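Local structure of 4-aminobutyrate transaminase (Acinetobacter baumannii, 6WOP) at residues V357-E362 and N389-L394; I45-G50 and L379-C384; T127-I132 and A197-A202. The protein probably catalyses, as a pyridoxal-phosphate-dependent class-III aminotransferase, the transfer of the amino group of 4-aminobutyrate to 2-oxoglutarate. All blocks are in the same frame, centred on the assembly; numbering follows the deposited sequence. Where two conformers were deposited one is given.

Contact 1 (V357-E362 and N389-L394); sequences VAVELE and NVIRFL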
ATOM      1  N   VAL A 357      23.805   4.187  28.613  1.00 25.82           N
ATOM      2  CA  VAL A 357      25.223   4.322  28.273  1.00 27.28           C
ATOM      3  C   VAL A 357      25.626   3.214  27.313  1.00 25.82           C
ATOM      4  O   VAL A 357      25.225   2.055  27.489  1.00 23.86           O
ATOM      5  CB  VAL A 357      26.143   4.254  29.526  1.00 28.15           C
ATOM      6  CG1 VAL A 357      27.657   4.467  29.124  1.00 24.78           C
ATOM      7  CG2 VAL A 357      25.720   5.247  30.558  1.00 30.07           C
ATOM      8  N   ALA A 358      26.484   3.558  26.347  1.00 25.34           N
ATOM      9  CA  ALA A 358      26.994   2.590  25.385  1.00 24.75           C
ATOM     10  C   ALA A 358      28.429   2.927  25.024  1.00 27.56           C
ATOM     11  O   ALA A 358      28.815   4.095  25.013  1.00 28.00           O
ATOM     12  CB  ALA A 358      26.158   2.579  24.105  1.00 21.53           C
ATOM     13  N   VAL A 359      29.193   1.903  24.632  1.00 26.82           N
ATOM     14  CA  VAL A 359      30.541   2.073  24.094  1.00 25.77           C
ATOM     15  C   VAL A 359      30.584   1.470  22.686  1.00 26.03           C
ATOM     16  O   VAL A 359      30.081   0.363  22.461  1.00 24.74           O
ATOM     17  CB  VAL A 359      31.611   1.455  24.998  1.00 28.10           C
ATOM     18  CG1 VAL A 359      31.490  -0.066  25.058  1.00 30.76           C
ATOM     19  CG2 VAL A 359      33.007   1.906  24.531  1.00 27.90           C
ATOM     20  N   GLU A 360      31.101   2.223  21.726  1.00 30.91           N
ATOM     21  CA  GLU A 360      31.206   1.722  20.354  1.00 28.05           C
ATOM     22  C   GLU A 360      32.648   1.326  20.088  1.00 28.84           C
ATOM     23  O   GLU A 360      33.595   2.045  20.466  1.00 30.00           O
ATOM     24  CB  GLU A 360      30.768   2.744  19.299  1.00 27.21           C
ATOM     25  CG  GLU A 360      30.838   2.172  17.858  1.00 27.58           C
ATOM     26  CD  GLU A 360      29.987   2.971  16.904  1.00 29.74           C
ATOM     27  OE1 GLU A 360      30.174   2.905  15.664  1.00 32.42           O
ATOM     28  OE2 GLU A 360      29.152   3.714  17.426  1.00 30.16           O
ATOM     29  N   LEU A 361      32.819   0.182  19.451  1.00 28.16           N
ATOM     30  CA  LEU A 361      34.153  -0.322  19.171  1.00 31.05           C
ATOM     31  C   LEU A 361      34.387  -0.272  17.671  1.00 33.52           C
ATOM     32  O   LEU A 361      33.452  -0.094  16.889  1.00 36.83           O
ATOM     33  CB  LEU A 361      34.329  -1.746  19.731  1.00 32.09           C
ATOM     34  CG  LEU A 361      34.247  -1.953  21.269  1.00 32.20           C
ATOM     35  CD1 LEU A 361      32.862  -2.024  21.789  1.00 33.18           C
ATOM     36  CD2 LEU A 361      34.902  -3.248  21.660  1.00 34.27           C
ATOM     37  N   GLU A 362      35.645  -0.421  17.279  1.00 32.69           N
ATOM     38  CA  GLU A 362      35.932  -0.358  15.847  1.00 37.29           C
ATOM     39  C   GLU A 362      35.178  -1.430  15.073  1.00 38.68           C
ATOM     40  O   GLU A 362      34.641  -1.171  13.992  1.00 39.01           O
ATOM     41  CB  GLU A 362      37.429  -0.473  15.599  1.00 40.03           C
ATOM     42  CG  GLU A 362      37.953   0.838  15.158  1.00 51.38           C
ATOM     43  CD  GLU A 362      39.429   0.917  15.219  1.00 62.08           C
ATOM     44  OE1 GLU A 362      40.069  -0.159  15.053  1.00 66.49           O
ATOM     45  OE2 GLU A 362      39.940   2.049  15.432  1.00 64.40           O
ATOM     46  N   ASN A 389      28.591  -3.331  16.644  1.00 30.69           N
ATOM     47  CA  ASN A 389      29.869  -3.006  17.263  1.00 31.02           C
ATOM     48  C   ASN A 389      29.689  -2.151  18.503  1.00 27.77           C
ATOM     49  O   ASN A 389      30.651  -1.558  18.993  1.00 28.43           O
ATOM     50  CB  ASN A 389      30.785  -2.315  16.249  1.00 32.78           C
ATOM     51  CG  ASN A 389      30.192  -1.040  15.718  1.00 34.66           C
ATOM     52  OD1 ASN A 389      28.969  -0.890  15.664  1.00 32.65           O
ATOM     53  ND2 ASN A 389      31.034  -0.103  15.351  1.00 35.78           N
ATOM     54  N   VAL A 390      28.470  -2.051  19.020  1.00 26.17           N
ATOM     55  CA  VAL A 390      28.177  -1.224  20.182  1.00 27.15           C
ATOM     56  C   VAL A 390      27.781  -2.124  21.334  1.00 25.89           C
ATOM     57  O   VAL A 390      26.899  -2.971  21.184  1.00 25.10           O
ATOM     58  CB  VAL A 390      27.058  -0.225  19.874  1.00 25.96           C
ATOM     59  CG1 VAL A 390      26.905   0.675  21.097  1.00 26.71           C
ATOM     60  CG2 VAL A 390      27.420   0.597  18.530  1.00 26.04           C
ATOM     61  N   ILE A 391      28.397  -1.937  22.493  1.00 24.24           N
ATOM     62  CA  ILE A 391      27.936  -2.599  23.723  1.00 22.57           C
ATOM     63  C   ILE A 391      27.099  -1.596  24.482  1.00 24.10           C
ATOM     64  O   ILE A 391      27.570  -0.492  24.770  1.00 25.57           O
ATOM     65  CB  ILE A 391      29.119  -3.066  24.582  1.00 26.22           C
ATOM     66  CG1 ILE A 391      29.957  -4.088  23.824  1.00 25.72           C
ATOM     67  CG2 ILE A 391      28.642  -3.572  25.998  1.00 25.57           C
ATOM     68  CD1 ILE A 391      31.323  -4.272  24.445  1.00 29.48           C
ATOM     69  N   ARG A 392      25.866  -1.956  24.818  1.00 20.25           N
ATOM     70  CA  ARG A 392      24.989  -1.025  25.514  1.00 24.27           C
ATOM     71  C   ARG A 392      24.782  -1.551  26.914  1.00 24.28           C
ATOM     72  O   ARG A 392      24.848  -2.763  27.134  1.00 29.45           O
ATOM     73  CB  ARG A 392      23.630  -0.890  24.799  1.00 22.90           C
ATOM     74  CG  ARG A 392      22.942  -2.258  24.640  1.00 24.46           C
ATOM     75  CD  ARG A 392      21.553  -2.059  24.047  1.00 28.41           C
ATOM     76  NE  ARG A 392      21.082  -3.248  23.335  1.00 30.18           N
ATOM     77  CZ  ARG A 392      19.834  -3.433  22.926  1.00 26.32           C
ATOM     78  NH1 ARG A 392      18.915  -2.525  23.188  1.00 27.35           N
ATOM     79  NH2 ARG A 392      19.507  -4.537  22.261  1.00 26.15           N
ATOM     80  N   PHE A 393      24.585  -0.648  27.879  1.00 19.97           N
ATOM     81  CA  PHE A 393      24.509  -1.040  29.294  1.00 17.83           C
ATOM     82  C   PHE A 393      23.125  -0.746  29.843  1.00 18.60           C
ATOM     83  O   PHE A 393      22.684   0.414  29.847  1.00 19.97           O
ATOM     84  CB  PHE A 393      25.594  -0.309  30.092  1.00 21.35           C
ATOM     85  CG  PHE A 393      26.960  -0.640  29.620  1.00 25.21           C
ATOM     86  CD1 PHE A 393      27.608  -1.770  30.119  1.00 27.63           C
ATOM     87  CD2 PHE A 393      27.569   0.123  28.624  1.00 25.05           C
ATOM     88  CE1 PHE A 393      28.869  -2.149  29.648  1.00 28.84           C
ATOM     89  CE2 PHE A 393      28.824  -0.247  28.129  1.00 24.67           C
ATOM     90  CZ  PHE A 393      29.469  -1.397  28.656  1.00 26.30           C
ATOM     91  N   LEU A 394      22.441  -1.799  30.307  1.00 21.11           N
ATOM     92  CA  LEU A 394      21.064  -1.742  30.790  1.00 18.23           C
ATOM     93  C   LEU A 394      20.886  -2.428  32.138  1.00 19.55           C
ATOM     94  O   LEU A 394      19.818  -3.043  32.411  1.00 19.77           O
ATOM     95  CB  LEU A 394      20.148  -2.389  29.759  1.00 17.58           C
ATOM     96  CG  LEU A 394      20.056  -1.494  28.531  1.00 18.60           C
ATOM     97  CD1 LEU A 394      19.394  -2.312  27.326  1.00 18.32           C
ATOM     98  CD2 LEU A 394      19.249  -0.260  28.891  1.00 18.47           C
TER

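Contact 2 (I45-G50 and L379-C384); sequences IDFAGG and LLLLTC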
ATOM      1  N   ILE A  45      26.167 -11.463  36.558  1.00 26.88           N
ATOM      2  CA  ILE A  45      25.790 -10.098  36.909  1.00 23.47           C
ATOM      3  C   ILE A  45      25.014  -9.596  35.709  1.00 24.21           C
ATOM      4  O   ILE A  45      25.480  -9.722  34.578  1.00 24.99           O
ATOM      5  CB  ILE A  45      27.020  -9.219  37.197  1.00 23.57           C
ATOM      6  CG1 ILE A  45      27.756  -9.708  38.447  1.00 23.13           C
ATOM      7  CG2 ILE A  45      26.648  -7.702  37.200  1.00 20.18           C
ATOM      8  CD1 ILE A  45      29.185  -9.107  38.663  1.00 24.45           C
ATOM      9  N   ASP A  46      23.866  -9.020  35.945  1.00 20.66           N
ATOM     10  CA  ASP A  46      22.972  -8.659  34.843  1.00 19.83           C
ATOM     11  C   ASP A  46      23.229  -7.212  34.411  1.00 18.78           C
ATOM     12  O   ASP A  46      22.746  -6.271  35.051  1.00 19.28           O
ATOM     13  CB  ASP A  46      21.530  -8.871  35.319  1.00 17.67           C
ATOM     14  CG  ASP A  46      20.514  -8.508  34.257  1.00 22.75           C
ATOM     15  OD1 ASP A  46      20.915  -8.392  33.068  1.00 21.45           O
ATOM     16  OD2 ASP A  46      19.305  -8.317  34.631  1.00 24.11           O
ATOM     17  N   PHE A  47      23.925  -7.018  33.291  1.00 19.57           N
ATOM     18  CA  PHE A  47      23.937  -5.704  32.653  1.00 19.75           C
ATOM     19  C   PHE A  47      22.974  -5.622  31.460  1.00 19.68           C
ATOM     20  O   PHE A  47      23.156  -4.760  30.584  1.00 19.01           O
ATOM     21  CB  PHE A  47      25.330  -5.345  32.151  1.00 20.63           C
ATOM     22  CG  PHE A  47      26.286  -4.782  33.234  1.00 21.32           C
ATOM     23  CD1 PHE A  47      25.975  -4.867  34.586  1.00 22.66           C
ATOM     24  CD2 PHE A  47      27.487  -4.187  32.863  1.00 20.55           C
ATOM     25  CE1 PHE A  47      26.854  -4.375  35.589  1.00 25.59           C
ATOM     26  CE2 PHE A  47      28.348  -3.666  33.859  1.00 22.98           C
ATOM     27  CZ  PHE A  47      28.038  -3.778  35.218  1.00 28.14           C
ATOM     28  N   ALA A  48      21.985  -6.508  31.395  1.00 21.72           N
ATOM     29  CA  ALA A  48      21.000  -6.517  30.308  1.00 20.95           C
ATOM     30  C   ALA A  48      19.626  -6.066  30.735  1.00 20.52           C
ATOM     31  O   ALA A  48      18.900  -5.482  29.921  1.00 22.29           O
ATOM     32  CB  ALA A  48      20.857  -7.931  29.720  1.00 20.34           C
ATOM     33  N   GLY A  49      19.232  -6.384  31.958  1.00 18.83           N
ATOM     34  CA  GLY A  49      17.941  -5.948  32.439  1.00 17.63           C
ATOM     35  C   GLY A  49      16.801  -6.468  31.590  1.00 19.61           C
ATOM     36  O   GLY A  49      15.785  -5.781  31.445  1.00 20.23           O
ATOM     37  N   GLY A  50      16.951  -7.655  31.001  1.00 16.40           N
ATOM     38  CA  GLY A  50      15.907  -8.147  30.096  1.00 17.24           C
ATOM     39  C   GLY A  50      15.672  -7.215  28.926  1.00 18.92           C
ATOM     40  O   GLY A  50      14.566  -7.196  28.373  1.00 16.56           O
ATOM     41  N   LEU A 379      29.258 -12.174  33.627  1.00 26.74           N
ATOM     42  CA  LEU A 379      28.756 -10.838  33.319  1.00 25.65           C
ATOM     43  C   LEU A 379      27.976 -10.893  32.002  1.00 23.82           C
ATOM     44  O   LEU A 379      28.514 -11.275  30.974  1.00 23.08           O
ATOM     45  CB  LEU A 379      29.915  -9.814  33.255  1.00 25.30           C
ATOM     46  CG  LEU A 379      29.403  -8.421  32.866  1.00 23.89           C
ATOM     47  CD1 LEU A 379      28.399  -7.780  33.970  1.00 23.79           C
ATOM     48  CD2 LEU A 379      30.581  -7.516  32.488  1.00 24.64           C
ATOM     49  N   LEU A 380      26.692 -10.541  32.037  1.00 24.58           N
ATOM     50  CA  LEU A 380      25.819 -10.622  30.875  1.00 21.84           C
ATOM     51  C   LEU A 380      25.769  -9.261  30.212  1.00 21.84           C
ATOM     52  O   LEU A 380      25.213  -8.324  30.796  1.00 20.73           O
ATOM     53  CB  LEU A 380      24.411 -11.047  31.314  1.00 21.07           C
ATOM     54  CG  LEU A 380      23.287 -11.029  30.250  1.00 21.16           C
ATOM     55  CD1 LEU A 380      23.641 -11.934  29.080  1.00 21.38           C
ATOM     56  CD2 LEU A 380      21.957 -11.493  30.840  1.00 18.53           C
ATOM     57  N   LEU A 381      26.261  -9.176  28.959  1.00 19.86           N
ATOM     58  CA  LEU A 381      26.355  -7.940  28.183  1.00 20.19           C
ATOM     59  C   LEU A 381      25.570  -8.042  26.889  1.00 20.82           C
ATOM     60  O   LEU A 381      25.604  -9.088  26.232  1.00 25.55           O
ATOM     61  CB  LEU A 381      27.836  -7.632  27.792  1.00 21.46           C
ATOM     62  CG  LEU A 381      28.811  -7.274  28.928  1.00 28.09           C
ATOM     63  CD1 LEU A 381      30.281  -7.030  28.423  1.00 27.52           C
ATOM     64  CD2 LEU A 381      28.232  -6.046  29.633  1.00 33.23           C
ATOM     65  N   LEU A 382      24.913  -6.937  26.494  1.00 19.52           N
ATOM     66  CA  LEU A 382      24.235  -6.850  25.200  1.00 20.28           C
ATOM     67  C   LEU A 382      24.985  -5.983  24.190  1.00 23.16           C
ATOM     68  O   LEU A 382      25.572  -4.957  24.553  1.00 23.22           O
ATOM     69  CB  LEU A 382      22.845  -6.262  25.357  1.00 20.13           C
ATOM     70  CG  LEU A 382      21.905  -6.939  26.370  1.00 21.81           C
ATOM     71  CD1 LEU A 382      20.686  -6.053  26.497  1.00 24.49           C
ATOM     72  CD2 LEU A 382      21.538  -8.346  25.900  1.00 23.04           C
ATOM     73  N   THR A 383      24.864  -6.346  22.906  1.00 21.50           N
ATOM     74  CA  THR A 383      25.347  -5.494  21.812  1.00 26.38           C
ATOM     75  C   THR A 383      24.186  -4.851  21.045  1.00 27.53           C
ATOM     76  O   THR A 383      23.007  -5.130  21.270  1.00 31.16           O
ATOM     77  CB  THR A 383      26.237  -6.263  20.835  1.00 31.03           C
ATOM     78  OG1 THR A 383      25.499  -7.354  20.259  1.00 29.63           O
ATOM     79  CG2 THR A 383      27.531  -6.759  21.544  1.00 31.51           C
ATOM     80  N   CYS A 384      24.518  -3.936  20.147  1.00 24.57           N
ATOM     81  CA  CYS A 384      23.509  -3.176  19.441  1.00 27.21           C
ATOM     82  C   CYS A 384      24.191  -2.614  18.221  1.00 27.61           C
ATOM     83  O   CYS A 384      25.326  -2.998  17.907  1.00 29.11           O
ATOM     84  CB  CYS A 384      22.944  -2.033  20.281  1.00 30.40           C
ATOM     85  SG  CYS A 384      24.167  -1.105  21.290  1.00 45.48           S
TER
HETATM   86  O   HOH W   1      25.124  -4.923  28.381  1.00 31.73           O

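Contact 3 (T127-I132 and A197-A202); sequences TGRHGI and APHDVA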
ATOM      1  N   THR A 127      -5.276  13.851  13.076  1.00 18.02           N
ATOM      2  CA  THR A 127      -4.913  14.698  11.954  1.00 18.08           C
ATOM      3  C   THR A 127      -5.722  14.387  10.705  1.00 20.00           C
ATOM      4  O   THR A 127      -5.781  15.221   9.773  1.00 19.65           O
ATOM      5  CB  THR A 127      -3.406  14.562  11.649  1.00 16.67           C
ATOM      6  OG1 THR A 127      -3.130  13.219  11.233  1.00 16.47           O
ATOM      7  CG2 THR A 127      -2.481  14.840  12.896  1.00 18.59           C
ATOM      8  N   GLY A 128      -6.358  13.226  10.634  1.00 18.28           N
ATOM      9  CA  GLY A 128      -6.961  12.804   9.390  1.00 20.10           C
ATOM     10  C   GLY A 128      -5.968  12.575   8.277  1.00 20.86           C
ATOM     11  O   GLY A 128      -6.350  12.621   7.107  1.00 21.21           O
ATOM     12  N   ARG A 129      -4.705  12.310   8.611  1.00 16.35           N
ATOM     13  CA  ARG A 129      -3.626  12.050   7.679  1.00 16.84           C
ATOM     14  C   ARG A 129      -3.075  10.655   7.880  1.00 18.97           C
ATOM     15  O   ARG A 129      -3.346  10.030   8.903  1.00 19.46           O
ATOM     16  CB  ARG A 129      -2.498  13.077   7.851  1.00 17.77           C
ATOM     17  CG  ARG A 129      -3.051  14.499   7.912  1.00 18.68           C
ATOM     18  CD  ARG A 129      -1.852  15.393   8.359  1.00 20.33           C
ATOM     19  NE  ARG A 129      -2.271  16.793   8.340  1.00 19.72           N
ATOM     20  CZ  ARG A 129      -1.472  17.818   8.562  1.00 22.00           C
ATOM     21  NH1 ARG A 129      -0.202  17.599   8.864  1.00 19.91           N
ATOM     22  NH2 ARG A 129      -1.953  19.072   8.468  1.00 22.10           N
ATOM     23  N   HIS A 130      -2.302  10.154   6.887  1.00 18.37           N
ATOM     24  CA  HIS A 130      -1.845   8.770   6.971  1.00 16.99           C
ATOM     25  C   HIS A 130      -0.357   8.624   7.151  1.00 16.69           C
ATOM     26  O   HIS A 130       0.088   7.557   7.615  1.00 15.69           O
ATOM     27  CB  HIS A 130      -2.252   7.973   5.690  1.00 19.76           C
ATOM     28  CG  HIS A 130      -1.337   8.212   4.512  1.00 20.83           C
ATOM     29  ND1 HIS A 130      -1.375   9.365   3.748  1.00 19.76           N
ATOM     30  CD2 HIS A 130      -0.346   7.449   3.986  1.00 17.77           C
ATOM     31  CE1 HIS A 130      -0.440   9.299   2.806  1.00 18.87           C
ATOM     32  NE2 HIS A 130       0.188   8.142   2.926  1.00 17.32           N
ATOM     33  N   GLY A 131       0.444   9.632   6.793  1.00 15.27           N
ATOM     34  CA  GLY A 131       1.871   9.373   6.662  1.00 15.95           C
ATOM     35  C   GLY A 131       2.603   9.392   7.989  1.00 16.59           C
ATOM     36  O   GLY A 131       2.221  10.109   8.926  1.00 16.81           O
ATOM     37  N   ILE A 132       3.742   8.684   8.028  1.00 14.25           N
ATOM     38  CA  ILE A 132       4.558   8.600   9.232  1.00 15.67           C
ATOM     39  C   ILE A 132       6.018   8.731   8.844  1.00 16.79           C
ATOM     40  O   ILE A 132       6.481   8.022   7.949  1.00 18.99           O
ATOM     41  CB  ILE A 132       4.303   7.256   9.932  1.00 13.92           C
ATOM     42  CG1 ILE A 132       2.823   7.114  10.353  1.00 15.04           C
ATOM     43  CG2 ILE A 132       5.240   7.029  11.131  1.00 16.40           C
ATOM     44  CD1 ILE A 132       2.508   8.035  11.620  1.00 16.52           C
ATOM     45  N   ALA A 197       3.636  14.961   0.894  1.00 20.41           N
ATOM     46  CA  ALA A 197       3.421  16.347   1.259  1.00 21.92           C
ATOM     47  C   ALA A 197       3.256  16.492   2.776  1.00 18.47           C
ATOM     48  O   ALA A 197       2.709  15.617   3.452  1.00 17.98           O
ATOM     49  CB  ALA A 197       2.200  16.919   0.545  1.00 25.43           C
ATOM     50  N   PRO A 198       3.702  17.623   3.348  1.00 22.31           N
ATOM     51  CA  PRO A 198       3.551  17.770   4.813  1.00 23.64           C
ATOM     52  C   PRO A 198       2.104  17.576   5.283  1.00 19.93           C
ATOM     53  O   PRO A 198       1.881  17.018   6.360  1.00 19.69           O
ATOM     54  CB  PRO A 198       4.064  19.209   5.085  1.00 25.80           C
ATOM     55  CG  PRO A 198       4.929  19.547   3.938  1.00 25.72           C
ATOM     56  CD  PRO A 198       4.357  18.796   2.726  1.00 23.01           C
ATOM     57  N   HIS A 199       1.094  18.013   4.506  1.00 18.54           N
ATOM     58  CA  HIS A 199      -0.274  17.914   5.004  0.50 19.23           C
ATOM     59  C   HIS A 199      -0.834  16.507   4.833  1.00 18.37           C
ATOM     60  O   HIS A 199      -2.008  16.260   5.161  1.00 21.45           O
ATOM     61  CB  HIS A 199      -1.157  19.000   4.318  0.50 22.22           C
ATOM     62  CG  HIS A 199      -0.870  20.399   4.791  0.50 24.54           C
ATOM     63  ND1 HIS A 199      -1.309  21.529   4.127  0.50 28.25           N
ATOM     64  CD2 HIS A 199      -0.200  20.846   5.884  0.50 24.81           C
ATOM     65  CE1 HIS A 199      -0.925  22.607   4.788  0.50 29.22           C
ATOM     66  NE2 HIS A 199      -0.250  22.220   5.857  0.50 28.46           N
ATOM     67  N   ASP A 200      -0.025  15.565   4.348  1.00 18.30           N
ATOM     68  CA  ASP A 200      -0.416  14.161   4.443  1.00 17.80           C
ATOM     69  C   ASP A 200       0.349  13.403   5.515  1.00 19.73           C
ATOM     70  O   ASP A 200       0.260  12.168   5.548  1.00 16.78           O
ATOM     71  CB  ASP A 200      -0.204  13.456   3.110  1.00 19.10           C
ATOM     72  CG  ASP A 200      -1.308  13.748   2.140  1.00 19.18           C
ATOM     73  OD1 ASP A 200      -2.474  13.536   2.515  1.00 21.18           O
ATOM     74  OD2 ASP A 200      -1.001  14.207   1.025  1.00 21.13           O
ATOM     75  N   VAL A 201       1.182  14.080   6.304  1.00 17.51           N
ATOM     76  CA  VAL A 201       1.981  13.415   7.351  1.00 17.88           C
ATOM     77  C   VAL A 201       1.231  13.571   8.671  1.00 15.81           C
ATOM     78  O   VAL A 201       1.026  14.693   9.136  1.00 14.82           O
ATOM     79  CB  VAL A 201       3.415  13.996   7.460  1.00 18.77           C
ATOM     80  CG1 VAL A 201       4.229  13.346   8.600  1.00 17.67           C
ATOM     81  CG2 VAL A 201       4.189  13.846   6.135  1.00 16.75           C
ATOM     82  N   ALA A 202       0.865  12.434   9.301  1.00 16.47           N
ATOM     83  CA  ALA A 202       0.206  12.445  10.610  1.00 16.81           C
ATOM     84  C   ALA A 202       1.193  12.699  11.737  1.00 16.30           C
ATOM     85  O   ALA A 202       0.885  13.448  12.677  1.00 16.39           O
ATOM     86  CB  ALA A 202      -0.522  11.109  10.887  1.00 15.38           C
TER
HETATM   87  O   HOH W   2      -3.045  11.455   4.315  1.00 23.33           O

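Contact 1 (V357-E362 and N389-L394)
V359 and I391 sit opposite each other as an antiparallel hydrogen-bonded pair, V359 N giving to I391 O at 2.9 Å while I391 N gives to V359 O. Their side chains run alongside each other on one face of the sheet. CG1 of V359, placed between its own backbone N and carbonyl carbon (chi1 66°), touches I391 CB at 3.9 Å and also meets the F393 ring at CE2. That ring presents its edge to the neighbouring strand: V357 O lies near its plane, 3.2 Å from F393 CD2. Farther along, L361 crosses I391 at an angle, CD1 to CD1 3.8 Å. Helix 321-342 closes this face near V357 and F393, with L332 touching both.

The opposite face is tight too, but partly polar. A358 CB packs on V390 CG1 at 3.6 Å, and the extended E360 side chain crosses V390 CG2. N389 ND2 splits its donors between L361 O at 2.9 Å and E360 OE1 at 3.1 Å, both bonds bent. It meets OE1 on the anti side but tilted out of the carboxylate plane, with amide and carboxylate planes 71° apart. E360 OE2 forms salt bridges with R351 and K177, two positive charges that probably keep this buried carboxylate ionised.

At the solvent end the contact fades: E362 turns away, and the nearest approach of its side chain, CB to N389 ND2, is 6.4 Å. The buried R392, on the face of A358 and V390, leads away from 357-362 into a salt bridge with E212 that resembles the arginine-glutamate switch of 4-aminobutyrate and ornithine aminotransferases. The pairing itself is an antiparallel piece of the mixed sheet in the small domain of a fold-type I aminotransferase.

Contact 2 (I45-G50 and L379-C384)
L379 has CG anti to its backbone N (chi1 177°), and F47 has CG anti to its carbonyl carbon (chi1 -81°). Together these torsions put L379 CD1 squarely over the F47 ring, 3.7 Å from the centroid and 10° off the normal, a CH-pi contact. The same methyl touches I45 CG2, and L381 lies alongside F47 with its CD2 against the ring's CD2.

Two backbone bonds join the parallel strands. L380 N reaches I45 O at 2.9 Å in a nearly straight bond, and F47 N returns to L380 O at 3.1 Å with a more bent one. Past F47 the direct pairing stops, and a water takes over: it donates to F47 O at 3.0 Å and accepts from L382 N at 2.8 Å. Beside it, A48 CB presses on L382 CG at 3.6 Å.

The turn away from the strand is held by D46. A48 N to D46 OD1 at 2.7 Å closes an Asx turn, and G49 N, 2.8 Å from the same OD1, extends it to an Asx motif; both come from the same face of the carboxylate. The chain then runs through two glycines to the subunit boundary, where G50 O is hydrogen-bonded to H76 of the second subunit. Such a parallel junction between chain regions far apart in sequence is characteristic of the fold-type I small domain, built from both ends of the polypeptide.

Contact 3 (T127-I132 and A197-A202)
R129 lays its guanidinium over H199, whose CA stands 3.7 Å above the plane, over its centre, where two neighbouring parallel strands of the large-domain sheet of this fold-type I enzyme begin. R129 has CG anti to its carbonyl carbon (chi1 -47°) and then runs extended across the second segment. In one of the two modelled conformers of H199 the imidazole runs beside the guanidinium, pointing the same way, but tilted from it and not stacked. V201 O, by contrast, is met at the guanidinium's edge.

H130 and D200 are set obliquely instead, imidazole and carboxylate planes 55° apart, with a water between them. The water sits in the plane of the ring, 2.7 Å from H130 ND1, donates to D200 OD1 at 2.8 Å and accepts from H130 N. R158 of the third subunit packs against D200 here, so this corner faces a subunit interface.

Between the two side chains runs the strand pairing. G131 N donates to D200 O at 2.8 Å and G131 O accepts from A202 N at 2.7 Å, G131 thus straddling V201 as parallel strands do. T127 OG1, close against A202 CB at 3.4 Å, accepts from R129 N in an ST turn as the helix ends, and is also hydrogen-bonded to A123 O. R129 NH1, which also bonds H233 O, donates to V201 O at 3.2 Å, almost perfectly straight at 175° and in the guanidinium plane.

In the fold
Contacts 1 and 2 belong to one seven-stranded mixed sheet, their centres 11 Å apart. Strand 379-384 lies between strands 43-46 and 390-393, and R392 N reaches L382 O while L394 N reaches F47 O, so the two contacts form one continuous patch. Their segments alternate along the chain: 45-50, 357-362, 379-384, 389-394. Contact 3 lies in the other seven-stranded sheet, its centre 35 Å from that of contact 1 and 39 Å from that of contact 2. Both its segments fall within the long excursion between 45-50 and 379-384. The chain thus starts its small-domain sheet, builds the large domain, then returns to complete the first sheet.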